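Local coordinates for RabGAP/TBC protein (Chlamydomonas reinhardtii, PDB 4P17) that probably acts as a GTPase-activating protein for Rab-family GTPases in the flagellum, through its all-helical TBC domain, at residues W174-A177 with A178-D182; D182-P186 with G187-R191. All blocks are in the same frame, centred on the assembly; numbering follows the deposited sequence.

Contact 1. Residues W174-A177 with A178-D182; sequences WLLA and ALVED
Glu181 OE2 is hydrogen-bonded outside the segments to Tyr141 and His144, and it also lies 3.3 Å from Ala177 CB, one helical turn earlier. CG of Glu181 stands anti to the carbonyl carbon (chi1 -57°), 3.2 Å from Ala177 O, and from there the chain runs extended past the methyl of Ala177. OE1, the other carboxylate oxygen, forms a salt bridge with Lys86, whose NZ also pairs with Asp182 OD2; this shared cation would probably stabilise both acids as anions. The same Ala177 O receives the backbone N of Glu181 at 2.8 Å. This bond belongs to the i to i+4 ladder of helix 169-183, a helix of the Rab-GAP TBC domain; in it the bond from Val180 N to Leu176 O, 3.0 Å long, is almost straight (177°). The helix widens into a pi-type turn at 179-182. The side chains of Leu176 and Val180 run alongside each other, CD1 of Leu176 4.0 Å from CG2 of Val180, and Tyr141 of helix 128-144 packs on both. Trp174, whose O accepts Ala178 N, bonds through NE1 to Glu170, and its ring meets that of His90.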
loop_
_atom_site.group_PDB
_atom_site.type_symbol
_atom_site.label_atom_id
_atom_site.label_comp_id
_atom_site.label_asym_id
_atom_site.label_seq_id
_atom_site.Cartn_x
_atom_site.Cartn_y
_atom_site.Cartn_z
ATOM N N TRP A 174 -5.486 2.717 13.916
ATOM C CA TRP A 174 -6.873 2.662 13.504
ATOM C C TRP A 174 -6.993 2.415 11.977
ATOM O O TRP A 174 -7.940 1.757 11.516
ATOM C CB TRP A 174 -7.595 3.939 13.948
ATOM C CG TRP A 174 -7.807 3.927 15.421
ATOM C CD1 TRP A 174 -7.268 4.771 16.347
ATOM C CD2 TRP A 174 -8.629 3.005 16.149
ATOM N NE1 TRP A 174 -7.722 4.439 17.615
ATOM C CE2 TRP A 174 -8.541 3.348 17.518
ATOM C CE3 TRP A 174 -9.428 1.925 15.775
ATOM C CZ2 TRP A 174 -9.231 2.643 18.509
ATOM C CZ3 TRP A 174 -10.080 1.203 16.755
ATOM C CH2 TRP A 174 -9.988 1.576 18.110
ATOM N N LEU A 175 -6.014 2.875 11.212
ATOM C CA LEU A 175 -6.019 2.613 9.762
ATOM C C LEU A 175 -5.734 1.132 9.491
ATOM O O LEU A 175 -6.351 0.529 8.613
ATOM C CB LEU A 175 -5.014 3.512 9.037
ATOM C CG LEU A 175 -5.000 3.468 7.501
ATOM C CD1 LEU A 175 -6.274 4.065 6.857
ATOM C CD2 LEU A 175 -3.795 4.245 6.992
ATOM N N LEU A 176 -4.801 0.550 10.241
ATOM C CA LEU A 176 -4.524 -0.873 10.158
ATOM C C LEU A 176 -5.804 -1.672 10.513
ATOM O O LEU A 176 -6.164 -2.629 9.839
ATOM C CB LEU A 176 -3.366 -1.232 11.088
ATOM C CG LEU A 176 -2.969 -2.712 11.097
ATOM C CD1 LEU A 176 -2.415 -3.164 9.732
ATOM C CD2 LEU A 176 -1.959 -2.969 12.199
ATOM N N ALA A 177 -6.507 -1.272 11.579
ATOM C CA ALA A 177 -7.750 -1.946 11.941
ATOM C C ALA A 177 -8.764 -1.874 10.804
ATOM O O ALA A 177 -9.360 -2.890 10.410
ATOM C CB ALA A 177 -8.350 -1.319 13.207
ATOM N N ALA A 178 -8.968 -0.676 10.266
ATOM C CA ALA A 178 -9.894 -0.522 9.143
ATOM C C ALA A 178 -9.502 -1.432 7.973
ATOM O O ALA A 178 -10.337 -2.087 7.374
ATOM C CB ALA A 178 -9.953 0.924 8.707
ATOM N N LEU A 179 -8.215 -1.525 7.699
ATOM C CA LEU A 179 -7.720 -2.312 6.573
ATOM C C LEU A 179 -7.964 -3.806 6.724
ATOM O O LEU A 179 -8.503 -4.467 5.836
ATOM C CB LEU A 179 -6.228 -2.018 6.413
ATOM C CG LEU A 179 -5.450 -2.902 5.461
ATOM C CD1 LEU A 179 -5.747 -2.468 4.015
ATOM C CD2 LEU A 179 -3.977 -2.829 5.750
ATOM N N VAL A 180 -7.533 -4.335 7.851
ATOM C CA VAL A 180 -7.661 -5.741 8.185
ATOM C C VAL A 180 -9.107 -6.118 8.398
ATOM O O VAL A 180 -9.535 -7.172 7.938
ATOM C CB VAL A 180 -6.878 -6.077 9.454
ATOM C CG1 VAL A 180 -7.029 -7.528 9.823
ATOM C CG2 VAL A 180 -5.418 -5.752 9.268
ATOM N N GLU A 181 -9.852 -5.286 9.123
ATOM C CA GLU A 181 -11.172 -5.710 9.555
ATOM C C GLU A 181 -12.289 -5.400 8.566
ATOM O O GLU A 181 -13.285 -6.126 8.533
ATOM C CB GLU A 181 -11.483 -5.090 10.913
ATOM C CG GLU A 181 -10.420 -5.454 11.939
ATOM C CD GLU A 181 -10.438 -4.590 13.171
ATOM O OE1 GLU A 181 -11.499 -4.012 13.540
ATOM O OE2 GLU A 181 -9.357 -4.457 13.766
ATOM N N ASP A 182 -12.141 -4.339 7.764
ATOM C CA ASP A 182 -13.283 -3.788 7.004
ATOM C C ASP A 182 -13.020 -3.698 5.498
ATOM O O ASP A 182 -13.934 -3.796 4.707
ATOM C CB ASP A 182 -13.655 -2.394 7.530
ATOM C CG ASP A 182 -14.005 -2.417 9.006
ATOM O OD1 ASP A 182 -14.605 -3.418 9.446
ATOM O OD2 ASP A 182 -13.687 -1.451 9.714
#

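Contact 2. Residues D182-P186 with G187-R191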
loop_
_atom_site.group_PDB
_atom_site.type_symbol
_atom_site.label_atom_id
_atom_site.label_comp_id
_atom_site.label_asym_id
_atom_site.label_seq_id
_atom_site.Cartn_x
_atom_site.Cartn_y
_atom_site.Cartn_z
ATOM N N ASP A 182 -12.141 -4.339 7.764
ATOM C CA ASP A 182 -13.283 -3.788 7.004
ATOM C C ASP A 182 -13.020 -3.698 5.498
ATOM O O ASP A 182 -13.934 -3.796 4.707
ATOM C CB ASP A 182 -13.655 -2.394 7.530
ATOM C CG ASP A 182 -14.005 -2.417 9.006
ATOM O OD1 ASP A 182 -14.605 -3.418 9.446
ATOM O OD2 ASP A 182 -13.687 -1.451 9.714
ATOM N N ILE A 183 -11.762 -3.528 5.124
ATOM C CA ILE A 183 -11.417 -3.304 3.719
ATOM C C ILE A 183 -10.972 -4.612 3.054
ATOM O O ILE A 183 -11.566 -5.019 2.046
ATOM C CB ILE A 183 -10.352 -2.250 3.578
ATOM C CG1 ILE A 183 -10.891 -0.911 4.121
ATOM C CG2 ILE A 183 -9.958 -2.099 2.104
ATOM C CD1 ILE A 183 -9.895 0.266 4.028
ATOM N N LEU A 184 -9.970 -5.280 3.612
ATOM C CA LEU A 184 -9.518 -6.561 3.053
ATOM C C LEU A 184 -10.526 -7.655 3.412
ATOM O O LEU A 184 -11.272 -7.524 4.371
ATOM C CB LEU A 184 -8.134 -6.919 3.570
ATOM C CG LEU A 184 -7.007 -5.911 3.259
ATOM C CD1 LEU A 184 -5.808 -6.147 4.174
ATOM C CD2 LEU A 184 -6.577 -5.963 1.816
ATOM N N TYR A 185 -10.551 -8.739 2.645
ATOM C CA TYR A 185 -11.444 -9.822 2.983
ATOM C C TYR A 185 -10.984 -10.475 4.284
ATOM O O TYR A 185 -9.781 -10.525 4.571
ATOM C CB TYR A 185 -11.504 -10.838 1.867
ATOM C CG TYR A 185 -12.443 -10.485 0.744
ATOM C CD1 TYR A 185 -12.507 -9.205 0.229
ATOM C CD2 TYR A 185 -13.275 -11.454 0.194
ATOM C CE1 TYR A 185 -13.376 -8.891 -0.820
ATOM C CE2 TYR A 185 -14.107 -11.171 -0.863
ATOM C CZ TYR A 185 -14.168 -9.880 -1.365
ATOM O OH TYR A 185 -15.025 -9.587 -2.407
ATOM N N PRO A 186 -11.934 -10.959 5.085
ATOM C CA PRO A 186 -11.550 -11.810 6.226
ATOM C C PRO A 186 -10.629 -12.970 5.817
ATOM O O PRO A 186 -10.791 -13.537 4.735
ATOM C CB PRO A 186 -12.897 -12.317 6.732
ATOM C CG PRO A 186 -13.861 -11.225 6.357
ATOM C CD PRO A 186 -13.410 -10.814 4.998
ATOM N N GLY A 187 -9.634 -13.259 6.652
ATOM C CA GLY A 187 -8.736 -14.368 6.408
ATOM C C GLY A 187 -7.518 -14.022 5.567
ATOM O O GLY A 187 -6.665 -14.879 5.330
ATOM N N THR A 188 -7.411 -12.770 5.136
ATOM C CA THR A 188 -6.315 -12.359 4.256
ATOM C C THR A 188 -5.002 -12.679 4.924
ATOM O O THR A 188 -4.078 -13.149 4.270
ATOM C CB THR A 188 -6.388 -10.856 3.907
ATOM O OG1 THR A 188 -7.525 -10.631 3.071
ATOM C CG2 THR A 188 -5.123 -10.371 3.141
ATOM N N TYR A 189 -4.941 -12.459 6.238
ATOM C CA TYR A 189 -3.703 -12.662 6.992
ATOM C C TYR A 189 -3.692 -13.955 7.829
ATOM O O TYR A 189 -2.863 -14.114 8.719
ATOM C CB TYR A 189 -3.442 -11.426 7.855
ATOM C CG TYR A 189 -3.094 -10.220 6.971
ATOM C CD1 TYR A 189 -2.083 -10.302 6.019
ATOM C CD2 TYR A 189 -3.840 -9.072 7.022
ATOM C CE1 TYR A 189 -1.784 -9.237 5.190
ATOM C CE2 TYR A 189 -3.551 -7.989 6.184
ATOM C CZ TYR A 189 -2.537 -8.091 5.264
ATOM O OH TYR A 189 -2.255 -7.006 4.446
ATOM N N SER A 190 -4.570 -14.904 7.508
ATOM C CA SER A 190 -4.535 -16.203 8.187
ATOM C C SER A 190 -3.519 -17.132 7.536
ATOM O O SER A 190 -2.924 -16.802 6.510
ATOM C CB SER A 190 -5.924 -16.867 8.210
ATOM O OG SER A 190 -6.497 -16.991 6.922
ATOM N N ARG A 191 -3.320 -18.297 8.146
ATOM C CA ARG A 191 -2.362 -19.276 7.644
ATOM C C ARG A 191 -2.569 -19.580 6.161
ATOM O O ARG A 191 -1.765 -19.177 5.315
ATOM C CB ARG A 191 -2.455 -20.571 8.453
#
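Tyr185 and Thr188 are tied by two hydrogen bonds to a single carbonyl oxygen. Thr188 OG1 donates to Tyr185 O at 2.7 Å, lying 21° from the carbonyl plane, while the backbone N of Thr188 makes a weak bond to the same Tyr185 O at 3.3 Å. That weak bond closes a type II beta turn from Tyr185 to Thr188, and the hydroxyl, turned beside its own backbone N (chi1 -69°), reinforces it. With an alanine here, the short OG1 bond is gone, and Tyr185 O would probably keep just the weak backbone bond from this residue, the turn less firmly closed. A type I turn follows at once: Gly187 O accepts both Ser190 N and, at 2.7 Å, Ser190 OG. Gly187 has a positive phi of 89°, and a CB there would clash with Pro186 O.

The apolar contacts lie on the inner side. Leu184 CD1 approaches the Tyr189 ring obliquely, 3.5 Å from Tyr189 CE2, and the methyl CG2 of Thr188 covers one face of the Tyr189 ring, 3.9 Å off its plane. Tyr189 OH is hydrogen-bonded to Leu234 O, while Ala153 and Ile157 of helix 153-164 touch its side chain. After helix 169-183 ends, therefore, the hydroxyls of Thr188 and Ser190 brace the two turns, whereas the buried leucine and tyrosine bind this loop to the domain interior.

Both contacts draw on helix 169-183 and share Asp182; their centres are about 10 Å apart. Contact 1 is largely buried: a ladder of main-chain bonds is flanked by aliphatic packing, and its acidic end is held by residues from neighbouring helices. Contact 2, partly buried, follows the chain out of the helix into a loop where turns replace the ladder and side-chain hydroxyls supplement the backbone. Where the two meet, the i to i+4 ladder gives way to wider i to i+5 pairing: Leu179 O and Leu184 N, 2.8 Å apart, probably form a hydrogen bond. Val180 of contact 1 also packs against Tyr189 of contact 2, so the apolar surface of the helix continues into the buried side of the loop.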